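Local coordinates for cystalysin (Treponema denticola, PDB 1C7N), which binds pyridoxal-5'-phosphate and belongs to the class I and II aminotransferase family of fold-type I PLP-dependent proteins, here assembled as a dimer, at residues E70-V75 with C281-K286; I242-M247 with T274-A280. Numbering follows the deposited sequence.

Interaction 1: residues E70-V75 with C281-K286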
loop_
_atom_site.group_PDB
_atom_site.type_symbol
_atom_site.label_atom_id
_atom_site.label_comp_id
_atom_site.label_asym_id
_atom_site.label_seq_id
_atom_site.Cartn_x
_atom_site.Cartn_y
_atom_site.Cartn_z
ATOM N N GLU A 70 -6.405 -17.982 8.849
ATOM C CA GLU A 70 -7.099 -18.629 7.742
ATOM C C GLU A 70 -6.527 -18.119 6.417
ATOM O O GLU A 70 -6.379 -18.883 5.461
ATOM C CB GLU A 70 -8.600 -18.342 7.815
ATOM C CG GLU A 70 -9.413 -18.902 6.646
ATOM C CD GLU A 70 -9.372 -20.425 6.546
ATOM O OE1 GLU A 70 -10.060 -20.972 5.654
ATOM O OE2 GLU A 70 -8.661 -21.075 7.345
ATOM N N TYR A 71 -6.201 -16.829 6.369
ATOM C CA TYR A 71 -5.634 -16.235 5.164
ATOM C C TYR A 71 -4.312 -16.914 4.846
ATOM O O TYR A 71 -4.060 -17.322 3.711
ATOM C CB TYR A 71 -5.385 -14.736 5.360
ATOM C CG TYR A 71 -4.571 -14.115 4.243
ATOM C CD1 TYR A 71 -5.180 -13.666 3.074
ATOM C CD2 TYR A 71 -3.183 -14.005 4.344
ATOM C CE1 TYR A 71 -4.428 -13.120 2.031
ATOM C CE2 TYR A 71 -2.421 -13.463 3.307
ATOM C CZ TYR A 71 -3.050 -13.023 2.157
ATOM O OH TYR A 71 -2.299 -12.489 1.135
ATOM N N LYS A 72 -3.462 -17.024 5.860
ATOM C CA LYS A 72 -2.162 -17.651 5.699
ATOM C C LYS A 72 -2.331 -19.109 5.294
ATOM O O LYS A 72 -1.602 -19.605 4.431
ATOM C CB LYS A 72 -1.364 -17.542 7.000
ATOM C CG LYS A 72 -1.174 -16.101 7.460
ATOM C CD LYS A 72 -0.340 -15.999 8.721
ATOM C CE LYS A 72 -0.116 -14.533 9.080
ATOM N NZ LYS A 72 0.978 -14.348 10.066
ATOM N N LYS A 73 -3.287 -19.794 5.914
ATOM C CA LYS A 73 -3.528 -21.194 5.584
ATOM C C LYS A 73 -3.935 -21.333 4.124
ATOM O O LYS A 73 -3.532 -22.280 3.452
ATOM C CB LYS A 73 -4.640 -21.790 6.456
ATOM C CG LYS A 73 -4.322 -21.891 7.938
ATOM C CD LYS A 73 -5.333 -22.798 8.639
ATOM C CE LYS A 73 -5.298 -22.622 10.147
ATOM N NZ LYS A 73 -3.942 -22.843 10.710
ATOM N N THR A 74 -4.743 -20.388 3.646
ATOM C CA THR A 74 -5.225 -20.402 2.268
ATOM C C THR A 74 -4.090 -20.196 1.263
ATOM O O THR A 74 -4.083 -20.802 0.193
ATOM C CB THR A 74 -6.317 -19.323 2.054
ATOM O OG1 THR A 74 -7.427 -19.591 2.922
ATOM C CG2 THR A 74 -6.809 -19.332 0.623
ATOM N N VAL A 75 -3.129 -19.345 1.606
ATOM C CA VAL A 75 -1.992 -19.098 0.726
ATOM C C VAL A 75 -1.092 -20.335 0.730
ATOM O O VAL A 75 -0.600 -20.768 -0.312
ATOM C CB VAL A 75 -1.198 -17.871 1.205
ATOM C CG1 VAL A 75 0.062 -17.693 0.366
ATOM C CG2 VAL A 75 -2.083 -16.636 1.118
ATOM N N CYS A 281 -7.454 -11.855 -2.092
ATOM C CA CYS A 281 -6.542 -12.969 -2.334
ATOM C C CYS A 281 -7.154 -14.282 -1.850
ATOM O O CYS A 281 -7.064 -15.307 -2.530
ATOM C CB CYS A 281 -5.211 -12.730 -1.621
ATOM S SG CYS A 281 -4.019 -14.069 -1.837
ATOM N N GLU A 282 -7.775 -14.247 -0.674
ATOM C CA GLU A 282 -8.403 -15.439 -0.123
ATOM C C GLU A 282 -9.554 -15.923 -1.006
ATOM O O GLU A 282 -9.654 -17.116 -1.317
ATOM C CB GLU A 282 -8.916 -15.167 1.296
ATOM C CG GLU A 282 -9.674 -16.347 1.894
ATOM C CD GLU A 282 -10.046 -16.134 3.349
ATOM O OE1 GLU A 282 -11.015 -16.770 3.811
ATOM O OE2 GLU A 282 -9.359 -15.345 4.033
ATOM N N ILE A 283 -10.421 -15.002 -1.412
ATOM C CA ILE A 283 -11.549 -15.356 -2.269
ATOM C C ILE A 283 -11.072 -15.974 -3.583
ATOM O O ILE A 283 -11.630 -16.971 -4.044
ATOM C CB ILE A 283 -12.406 -14.129 -2.619
ATOM C CG1 ILE A 283 -13.048 -13.550 -1.356
ATOM C CG2 ILE A 283 -13.488 -14.525 -3.621
ATOM C CD1 ILE A 283 -13.738 -12.220 -1.592
ATOM N N CYS A 284 -10.049 -15.373 -4.188
ATOM C CA CYS A 284 -9.520 -15.871 -5.460
ATOM C C CYS A 284 -9.006 -17.302 -5.381
ATOM O O CYS A 284 -9.357 -18.145 -6.210
ATOM C CB CYS A 284 -8.392 -14.967 -5.972
ATOM S SG CYS A 284 -8.935 -13.364 -6.637
ATOM N N TYR A 285 -8.152 -17.563 -4.396
ATOM C CA TYR A 285 -7.575 -18.888 -4.215
ATOM C C TYR A 285 -8.630 -19.934 -3.871
ATOM O O TYR A 285 -8.551 -21.079 -4.319
ATOM C CB TYR A 285 -6.508 -18.844 -3.113
ATOM C CG TYR A 285 -5.201 -18.197 -3.528
ATOM C CD1 TYR A 285 -4.197 -17.943 -2.590
ATOM C CD2 TYR A 285 -4.942 -17.889 -4.868
ATOM C CE1 TYR A 285 -2.969 -17.404 -2.976
ATOM C CE2 TYR A 285 -3.717 -17.350 -5.259
ATOM C CZ TYR A 285 -2.736 -17.114 -4.309
ATOM O OH TYR A 285 -1.517 -16.602 -4.694
ATOM N N LYS A 286 -9.622 -19.540 -3.081
ATOM C CA LYS A 286 -10.675 -20.466 -2.688
ATOM C C LYS A 286 -11.804 -20.672 -3.694
ATOM O O LYS A 286 -12.326 -21.778 -3.811
ATOM C CB LYS A 286 -11.307 -20.024 -1.368
ATOM C CG LYS A 286 -10.450 -20.225 -0.142
ATOM C CD LYS A 286 -11.242 -19.849 1.109
ATOM C CE LYS A 286 -10.481 -20.198 2.374
ATOM N NZ LYS A 286 -11.262 -19.823 3.588
#
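Two helical segments, 70-75 and 281-286, run side by side in roughly the same direction, their axes 9.6 Å apart at closest approach and crossing at 40°; Y71 and E282 lie nearest in backbone, with CA atoms 6.0 Å apart. Near the start of helix 69-83, E70 forms the charged edge of the interface. Its OE1 accepts a hydrogen bond from K286 NZ at 2.7 Å, and the same NZ reaches E282 OE1 at 3.1 Å one turn back on its own helix, so a single ammonium group bridges carboxylates of both helices. Y71 leaves its helix sideways, but its ring comes near C281: Y71 CE1 lies 3.8 Å from C281 CB at the ring edge, and the C281 sulfur lies obliquely 5.1 Å from the ring centroid. The phenol hydroxyl bonds to N249, outside this pair. T74, one turn after E70, fills the middle of the interface. Its OG1 donates to E70 O at 2.8 Å within its own helix, which turns CG2 to Y285 CB at 3.8 Å, while OG1 also rests 3.2 Å from K286 CE along the lysine's aliphatic arm. V75 closes the apolar side, its CG2 4.4 Å from C281 SG and 4.3 Å from Y285 CE1, with its CA at the edge of the Y285 ring. The interface thus grades from a salt-bridge network to a buried apolar seam. Beyond that seam lies strand 248-251, where N249 touches V75 and C281; W78, later in helix 69-83, stacks on Y285, and helices 47-59 and 237-240 cover other faces of helix 275-287.

Interaction 2: residues I242-M247 with T274-A280; sequences IAGMGM and TTLGYKA
Segment 242-247 is an irregular connection whose first four residues make a tight turn through A243 (-63/-24) and G244 (-86/10), closed by M245 N to I242 O at 2.9 Å. G246 then adopts positive phi (31/78), and M247 is extended (-155/120). Opposite it, T274 (-70/95) is the N-cap of a helix running through 275-280: its OG1 accepts from G277 N at 3.2 Å. The backbones come closest at M245 and G277, whose CA atoms are 5.1 Å apart. M245 O sits 3.5 Å from G277 CA, and a CB on G277 would clash with that oxygen, so the missing side chain permits the close approach. I242 (p, t) brings CD1 to 4.2 Å from A280 CB. M245 (chi1 m, chi2 m) leaves the backbone sideways, but its end comes nearer the helix, placing CE 3.7 Å from A280 CB and 4.1 Å from L276 CB. M247 (t, p, p) points CA-to-CB toward the helix segment: its CE lies over the face of the Y278 ring, 3.4 Å from its centroid and 13° off the normal, a CH-pi contact, and is also 3.6 Å from T274 CG2. Its SD, 4.2 Å from the same centroid, completes a Met-aromatic contact. The Y278 hydroxyl bonds to P272 O. The second subunit packs here, its L62 on I242 and M245 and its L276 on L276. What results is a capped helix start docked through a glycine onto the loop between helix 237-240, which carries the PLP-pocket residues S237 and K238, and strand 248-251, at the subunit interface beside the cofactor site of this aminotransferase-family fold.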
loop_
_atom_site.group_PDB
_atom_site.type_symbol
_atom_site.label_atom_id
_atom_site.label_comp_id
_atom_site.label_asym_id
_atom_site.label_seq_id
_atom_site.Cartn_x
_atom_site.Cartn_y
_atom_site.Cartn_z
ATOM N N ILE A 242 -6.008 -8.326 -10.386
ATOM C CA ILE A 242 -6.263 -7.444 -9.246
ATOM C C ILE A 242 -5.038 -6.661 -8.786
ATOM O O ILE A 242 -4.745 -6.576 -7.590
ATOM C CB ILE A 242 -6.860 -8.212 -8.038
ATOM C CG1 ILE A 242 -5.956 -9.376 -7.630
ATOM C CG2 ILE A 242 -8.259 -8.703 -8.383
ATOM C CD1 ILE A 242 -6.431 -10.096 -6.364
ATOM N N ALA A 243 -4.327 -6.081 -9.750
ATOM C CA ALA A 243 -3.155 -5.272 -9.455
ATOM C C ALA A 243 -3.624 -4.066 -8.640
ATOM O O ALA A 243 -2.852 -3.475 -7.896
ATOM C CB ALA A 243 -2.491 -4.802 -10.754
ATOM N N GLY A 244 -4.898 -3.713 -8.796
ATOM C CA GLY A 244 -5.462 -2.582 -8.072
ATOM C C GLY A 244 -5.973 -2.924 -6.680
ATOM O O GLY A 244 -6.637 -2.106 -6.032
ATOM N N MET A 245 -5.661 -4.136 -6.226
ATOM C CA MET A 245 -6.052 -4.605 -4.904
ATOM C C MET A 245 -4.835 -4.645 -3.983
ATOM O O MET A 245 -4.942 -4.976 -2.799
ATOM C CB MET A 245 -6.695 -5.987 -5.010
ATOM C CG MET A 245 -8.054 -5.946 -5.699
ATOM S SD MET A 245 -9.179 -4.809 -4.862
ATOM C CE MET A 245 -10.175 -5.934 -3.889
ATOM N N GLY A 246 -3.683 -4.295 -4.552
ATOM C CA GLY A 246 -2.425 -4.237 -3.825
ATOM C C GLY A 246 -2.176 -5.176 -2.658
ATOM O O GLY A 246 -2.276 -4.765 -1.502
ATOM N N MET A 247 -1.850 -6.431 -2.953
ATOM C CA MET A 247 -1.554 -7.407 -1.907
ATOM C C MET A 247 -0.645 -8.496 -2.455
ATOM O O MET A 247 -1.000 -9.192 -3.405
ATOM C CB MET A 247 -2.837 -8.024 -1.349
ATOM C CG MET A 247 -2.605 -8.997 -0.191
ATOM S SD MET A 247 -1.531 -8.357 1.132
ATOM C CE MET A 247 -2.546 -7.040 1.814
ATOM N N THR A 274 -4.629 -2.893 4.184
ATOM C CA THR A 274 -5.743 -2.976 3.244
ATOM C C THR A 274 -6.594 -4.232 3.378
ATOM O O THR A 274 -6.288 -5.270 2.785
ATOM C CB THR A 274 -5.239 -2.882 1.799
ATOM O OG1 THR A 274 -6.263 -3.334 0.907
ATOM C CG2 THR A 274 -3.990 -3.720 1.617
ATOM N N THR A 275 -7.680 -4.109 4.136
ATOM C CA THR A 275 -8.607 -5.205 4.399
ATOM C C THR A 275 -9.136 -5.944 3.174
ATOM O O THR A 275 -9.239 -7.174 3.182
ATOM C CB THR A 275 -9.820 -4.711 5.202
ATOM O OG1 THR A 275 -10.728 -5.798 5.415
ATOM C CG2 THR A 275 -10.531 -3.606 4.452
ATOM N N LEU A 276 -9.484 -5.202 2.126
ATOM C CA LEU A 276 -10.005 -5.832 0.918
ATOM C C LEU A 276 -8.918 -6.590 0.169
ATOM O O LEU A 276 -9.203 -7.565 -0.526
ATOM C CB LEU A 276 -10.648 -4.785 0.009
ATOM C CG LEU A 276 -11.842 -4.085 0.666
ATOM C CD1 LEU A 276 -12.389 -3.007 -0.256
ATOM C CD2 LEU A 276 -12.914 -5.117 1.000
ATOM N N GLY A 277 -7.675 -6.139 0.317
ATOM C CA GLY A 277 -6.568 -6.807 -0.340
ATOM C C GLY A 277 -6.412 -8.214 0.210
ATOM O O GLY A 277 -6.242 -9.175 -0.540
ATOM N N TYR A 278 -6.468 -8.346 1.527
ATOM C CA TYR A 278 -6.348 -9.660 2.136
ATOM C C TYR A 278 -7.494 -10.570 1.706
ATOM O O TYR A 278 -7.263 -11.706 1.304
ATOM C CB TYR A 278 -6.318 -9.556 3.665
ATOM C CG TYR A 278 -5.060 -8.915 4.196
ATOM C CD1 TYR A 278 -5.068 -7.605 4.673
ATOM C CD2 TYR A 278 -3.848 -9.604 4.192
ATOM C CE1 TYR A 278 -3.900 -6.997 5.134
ATOM C CE2 TYR A 278 -2.673 -9.001 4.647
ATOM C CZ TYR A 278 -2.709 -7.701 5.116
ATOM O OH TYR A 278 -1.558 -7.104 5.579
ATOM N N LYS A 279 -8.723 -10.063 1.772
ATOM C CA LYS A 279 -9.901 -10.855 1.407
ATOM C C LYS A 279 -9.950 -11.238 -0.071
ATOM O O LYS A 279 -10.385 -12.338 -0.418
ATOM C CB LYS A 279 -11.182 -10.105 1.774
ATOM C CG LYS A 279 -12.447 -10.943 1.629
ATOM C CD LYS A 279 -12.456 -12.103 2.614
ATOM C CE LYS A 279 -13.731 -12.916 2.501
ATOM N NZ LYS A 279 -13.714 -14.096 3.409
ATOM N N ALA A 280 -9.514 -10.324 -0.934
ATOM C CA ALA A 280 -9.501 -10.573 -2.372
ATOM C C ALA A 280 -8.632 -11.785 -2.701
ATOM O O ALA A 280 -9.020 -12.639 -3.494
ATOM C CB ALA A 280 -8.982 -9.338 -3.115
#

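Overall arrangement
Both interactions use helix 275-287: interaction 2 takes its capped N-terminal turns, and interaction 1 the turns that follow. Their centres are 12 Å apart, and along the chain interaction 2 is nested within the loop closed by interaction 1. They touch directly, Y71 CE1 lying 3.3 Å from Y278 O and Y71 OH 3.7 Å from M247 CG, while the rings of Y71 and Y278 meet edge-to-face. Both are largely buried, but only interaction 1 reaches an exposed edge, where it carries charge. Interaction 2, made by a loop against a helix, depends on close backbone approach and methionine packing, and meets the second subunit, which does not touch interaction 1.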